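Putative lipoprotein YcdA (Bacillus subtilis subsp. subtilis str. 168, PDB 4R4G) is of unknown function but is probably a membrane-anchored lipoprotein that joins an immunoglobulin-like domain to an alpha+beta domain. Local coordinates at residues 214-226 and 234-246. Residues are numbered along the deposited sequence; the frame is centred on the assembly and turned at random. Where two conformers were deposited one is given.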
loop_
_atom_site.group_PDB
_atom_site.type_symbol
_atom_site.label_atom_id
_atom_site.label_comp_id
_atom_site.label_asym_id
_atom_site.label_seq_id
_atom_site.Cartn_x
_atom_site.Cartn_y
_atom_site.Cartn_z
ATOM N N GLU A 214 -21.427 11.995 -1.276
ATOM C CA GLU A 214 -22.060 11.534 -2.508
ATOM C C GLU A 214 -21.313 12.105 -3.706
ATOM O O GLU A 214 -21.077 11.375 -4.672
ATOM C CB GLU A 214 -23.551 11.866 -2.558
ATOM C CG GLU A 214 -24.320 10.866 -3.413
ATOM C CD GLU A 214 -25.383 11.461 -4.324
ATOM O OE1 GLU A 214 -26.389 12.008 -3.808
ATOM O OE2 GLU A 214 -25.222 11.343 -5.562
ATOM N N GLY A 215 -20.877 13.365 -3.584
ATOM C CA GLY A 215 -20.094 14.059 -4.599
ATOM C C GLY A 215 -18.757 13.384 -4.835
ATOM O O GLY A 215 -18.405 13.094 -5.980
ATOM N N LEU A 216 -18.022 13.079 -3.750
ATOM C CA LEU A 216 -16.722 12.430 -3.848
ATOM C C LEU A 216 -16.846 11.032 -4.409
ATOM O O LEU A 216 -16.019 10.656 -5.228
ATOM C CB LEU A 216 -15.986 12.403 -2.502
ATOM C CG LEU A 216 -15.668 13.759 -1.837
ATOM C CD1 LEU A 216 -14.968 13.556 -0.514
ATOM C CD2 LEU A 216 -14.792 14.642 -2.710
ATOM N N SER A 217 -17.892 10.283 -4.039
ATOM C CA SER A 217 -18.101 8.906 -4.519
ATOM C C SER A 217 -18.198 8.832 -6.033
ATOM O O SER A 217 -17.776 7.840 -6.619
ATOM C CB SER A 217 -19.351 8.284 -3.895
ATOM O OG SER A 217 -20.538 8.666 -4.570
ATOM N N LYS A 218 -18.732 9.883 -6.654
ATOM C CA LYS A 218 -18.985 9.969 -8.092
ATOM C C LYS A 218 -17.962 10.810 -8.876
ATOM O O LYS A 218 -17.576 10.422 -9.970
ATOM C CB LYS A 218 -20.384 10.570 -8.315
ATOM C CG LYS A 218 -21.511 9.580 -8.056
ATOM C CD LYS A 218 -22.850 10.247 -7.734
ATOM C CE LYS A 218 -23.704 10.597 -8.939
ATOM N NZ LYS A 218 -24.933 11.347 -8.539
ATOM N N ASN A 219 -17.584 11.978 -8.355
ATOM C CA ASN A 219 -16.761 12.954 -9.065
ATOM C C ASN A 219 -15.305 13.020 -8.586
ATOM O O ASN A 219 -14.605 13.985 -8.886
ATOM C CB ASN A 219 -17.420 14.336 -8.959
ATOM C CG ASN A 219 -18.922 14.307 -9.151
ATOM O OD1 ASN A 219 -19.444 13.554 -9.994
ATOM N ND2 ASN A 219 -19.649 15.110 -8.345
ATOM N N SER A 220 -14.837 12.002 -7.863
ATOM C CA SER A 220 -13.446 11.945 -7.416
ATOM C C SER A 220 -12.995 10.517 -7.510
ATOM O O SER A 220 -13.822 9.585 -7.495
ATOM C CB SER A 220 -13.258 12.526 -6.018
ATOM O OG SER A 220 -13.358 11.522 -5.026
ATOM N N SER A 221 -11.683 10.346 -7.655
ATOM C CA SER A 221 -11.100 9.023 -7.813
ATOM C C SER A 221 -9.860 8.826 -6.969
ATOM O O SER A 221 -9.128 9.778 -6.690
ATOM C CB SER A 221 -10.747 8.791 -9.275
ATOM O OG SER A 221 -10.501 7.415 -9.504
ATOM N N ILE A 222 -9.624 7.574 -6.582
ATOM C CA ILE A 222 -8.432 7.144 -5.873
ATOM C C ILE A 222 -7.860 5.896 -6.557
ATOM O O ILE A 222 -8.571 4.919 -6.804
ATOM C CB ILE A 222 -8.637 6.930 -4.355
ATOM C CG1 ILE A 222 -7.333 6.404 -3.714
ATOM C CG2 ILE A 222 -9.834 6.000 -4.054
ATOM C CD1 ILE A 222 -7.199 6.505 -2.200
ATOM N N GLN A 223 -6.575 5.952 -6.870
ATOM C CA GLN A 223 -5.807 4.811 -7.348
ATOM C C GLN A 223 -4.855 4.499 -6.218
ATOM O O GLN A 223 -4.071 5.377 -5.841
ATOM C CB GLN A 223 -5.076 5.109 -8.669
ATOM C CG GLN A 223 -5.942 5.040 -9.928
ATOM C CD GLN A 223 -5.090 5.147 -11.177
ATOM O OE1 GLN A 223 -4.960 6.223 -11.777
ATOM N NE2 GLN A 223 -4.458 4.041 -11.579
ATOM N N ALA A 224 -4.992 3.319 -5.594
ATOM C CA ALA A 224 -4.150 2.942 -4.451
ATOM C C ALA A 224 -3.190 1.792 -4.792
ATOM O O ALA A 224 -3.609 0.725 -5.254
ATOM C CB ALA A 224 -5.022 2.554 -3.266
ATOM N N LYS A 225 -1.894 2.008 -4.560
ATOM C CA LYS A 225 -0.889 0.981 -4.804
ATOM C C LYS A 225 0.030 0.852 -3.629
ATOM O O LYS A 225 0.586 1.855 -3.200
ATOM C CB LYS A 225 -0.056 1.298 -6.061
ATOM C CG LYS A 225 0.812 0.116 -6.470
ATOM C CD LYS A 225 1.949 0.439 -7.408
ATOM C CE LYS A 225 2.827 -0.795 -7.467
ATOM N NZ LYS A 225 3.895 -0.721 -8.500
ATOM N N THR A 226 0.214 -0.371 -3.120
ATOM C CA THR A 226 1.212 -0.656 -2.081
ATOM C C THR A 226 2.591 -0.588 -2.766
ATOM O O THR A 226 2.829 -1.319 -3.743
ATOM C CB THR A 226 0.966 -2.004 -1.425
ATOM O OG1 THR A 226 -0.385 -2.043 -0.966
ATOM C CG2 THR A 226 1.903 -2.248 -0.275
ATOM N N ALA A 234 3.056 -1.297 5.942
ATOM C CA ALA A 234 3.190 -1.017 4.505
ATOM C C ALA A 234 3.045 0.451 4.174
ATOM O O ALA A 234 2.510 1.218 4.975
ATOM C CB ALA A 234 2.148 -1.794 3.721
ATOM N N ILE A 235 3.491 0.827 2.961
ATOM C CA ILE A 235 3.348 2.168 2.390
ATOM C C ILE A 235 2.468 2.055 1.154
ATOM O O ILE A 235 2.831 1.380 0.185
ATOM C CB ILE A 235 4.689 2.915 2.093
ATOM C CG1 ILE A 235 5.509 3.138 3.379
ATOM C CG2 ILE A 235 4.449 4.248 1.329
ATOM C CD1 ILE A 235 4.794 3.924 4.534
ATOM N N VAL A 236 1.298 2.709 1.210
ATOM C CA VAL A 236 0.335 2.752 0.130
ATOM C C VAL A 236 0.410 4.136 -0.482
ATOM O O VAL A 236 0.341 5.151 0.222
ATOM C CB VAL A 236 -1.094 2.379 0.572
ATOM C CG1 VAL A 236 -2.027 2.310 -0.638
ATOM C CG2 VAL A 236 -1.122 1.060 1.330
ATOM N N GLU A 237 0.600 4.168 -1.788
ATOM C CA GLU A 237 0.687 5.375 -2.584
ATOM C C GLU A 237 -0.702 5.630 -3.162
ATOM O O GLU A 237 -1.185 4.862 -4.000
ATOM C CB GLU A 237 1.751 5.163 -3.666
ATOM C CG GLU A 237 2.198 6.394 -4.422
ATOM C CD GLU A 237 3.607 6.297 -4.982
ATOM O OE1 GLU A 237 4.552 6.032 -4.198
ATOM O OE2 GLU A 237 3.767 6.519 -6.205
ATOM N N ALA A 238 -1.384 6.651 -2.642
ATOM C CA ALA A 238 -2.733 6.998 -3.084
ATOM C C ALA A 238 -2.680 8.136 -4.076
ATOM O O ALA A 238 -2.172 9.211 -3.757
ATOM C CB ALA A 238 -3.589 7.368 -1.897
ATOM N N THR A 239 -3.140 7.885 -5.301
ATOM C CA THR A 239 -3.146 8.919 -6.324
ATOM C C THR A 239 -4.586 9.338 -6.414
ATOM O O THR A 239 -5.463 8.549 -6.791
ATOM C CB THR A 239 -2.474 8.443 -7.629
ATOM O OG1 THR A 239 -1.131 7.969 -7.351
ATOM C CG2 THR A 239 -2.451 9.528 -8.690
ATOM N N VAL A 240 -4.842 10.568 -5.986
ATOM C CA VAL A 240 -6.185 11.062 -5.866
ATOM C C VAL A 240 -6.497 12.159 -6.861
ATOM O O VAL A 240 -5.771 13.156 -6.928
ATOM C CB VAL A 240 -6.408 11.569 -4.401
ATOM C CG1 VAL A 240 -7.765 12.272 -4.234
ATOM C CG2 VAL A 240 -6.247 10.437 -3.378
ATOM N N LYS A 241 -7.621 11.968 -7.607
ATOM C CA LYS A 241 -8.216 12.931 -8.526
ATOM C C LYS A 241 -9.249 13.698 -7.685
ATOM O O LYS A 241 -10.248 13.086 -7.288
ATOM C CB LYS A 241 -8.850 12.194 -9.731
ATOM C CG LYS A 241 -9.534 13.094 -10.773
ATOM C CD LYS A 241 -10.096 12.295 -11.973
ATOM C CE LYS A 241 -11.409 11.579 -11.696
ATOM N NZ LYS A 241 -11.800 10.672 -12.805
ATOM N N PRO A 242 -9.011 14.969 -7.297
ATOM C CA PRO A 242 -9.983 15.639 -6.429
ATOM C C PRO A 242 -11.172 16.233 -7.150
ATOM O O PRO A 242 -11.127 16.399 -8.363
ATOM C CB PRO A 242 -9.160 16.762 -5.794
ATOM C CG PRO A 242 -8.140 17.088 -6.790
ATOM C CD PRO A 242 -7.866 15.855 -7.602
ATOM N N VAL A 243 -12.214 16.591 -6.386
ATOM C CA VAL A 243 -13.348 17.328 -6.890
ATOM C C VAL A 243 -12.810 18.780 -6.975
ATOM O O VAL A 243 -12.104 19.216 -6.058
ATOM C CB VAL A 243 -14.607 17.146 -5.960
ATOM C CG1 VAL A 243 -15.613 18.260 -6.120
ATOM C CG2 VAL A 243 -15.293 15.807 -6.186
ATOM N N ASP A 244 -13.070 19.493 -8.090
ATOM C CA ASP A 244 -12.636 20.887 -8.223
ATOM C C ASP A 244 -13.719 21.786 -7.652
ATOM O O ASP A 244 -14.704 22.076 -8.325
ATOM C CB ASP A 244 -12.292 21.257 -9.681
ATOM C CG ASP A 244 -11.808 22.688 -9.882
ATOM O OD1 ASP A 244 -11.460 23.351 -8.878
ATOM O OD2 ASP A 244 -11.763 23.140 -11.045
ATOM N N ALA A 245 -13.527 22.207 -6.398
ATOM C CA ALA A 245 -14.460 23.038 -5.638
ATOM C C ALA A 245 -14.103 24.515 -5.728
ATOM O O ALA A 245 -14.619 25.329 -4.942
ATOM C CB ALA A 245 -14.489 22.594 -4.187
ATOM N N SER A 246 -13.273 24.872 -6.725
ATOM C CA SER A 246 -12.835 26.247 -6.948
ATOM C C SER A 246 -14.014 27.178 -7.088
ATOM O O SER A 246 -13.989 28.265 -6.512
ATOM C CB SER A 246 -11.925 26.346 -8.172
ATOM O OG SER A 246 -12.510 25.773 -9.330
#
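Strands 221-226 and 234-241 form an antiparallel beta-hairpin ladder in the C-terminal alpha+beta domain, whose family assignment is consistent with an NTF2-like fold; S221, Q223 and K225 face K241, T239 and E237 as hydrogen-bonded pairs, their side chains on one face of the sheet. Each pair closes two backbone bonds; the straightest runs from T239 N to Q223 O (2.7 Å, 178° at the hydrogen). The non-hydrogen-bonded pairs I222-V240, A224-A238 and T226-V236 turn their side chains to the other face. There CG1 of I222 lies anti to the backbone N (chi1 177°), carrying CD1 diagonally past V240 to the CB of A238, 3.7 Å away. Next along, A224 CB meets V236 CG1 at 4.0 Å. Beyond the ladder, V243 sets CG2 beside N219 O and against L216 CD2 (3.7 Å), the side chains of L216 and V243 crossing at about a right angle. S220 joins helix to strand: its CB lies close to K241 O, while OG bonds back to L216 O (2.8 Å). With alanine in place of S220 the OG-L216 O bond is lost, and the turn from helix into strand is likely to be less firmly held. Helix 145-157 covers the apolar face, with V154 on I222 and L150 on V236, and its S146 holds the hydroxyl of T226; strand 293-301 pairs with the far edge of strand 233-244.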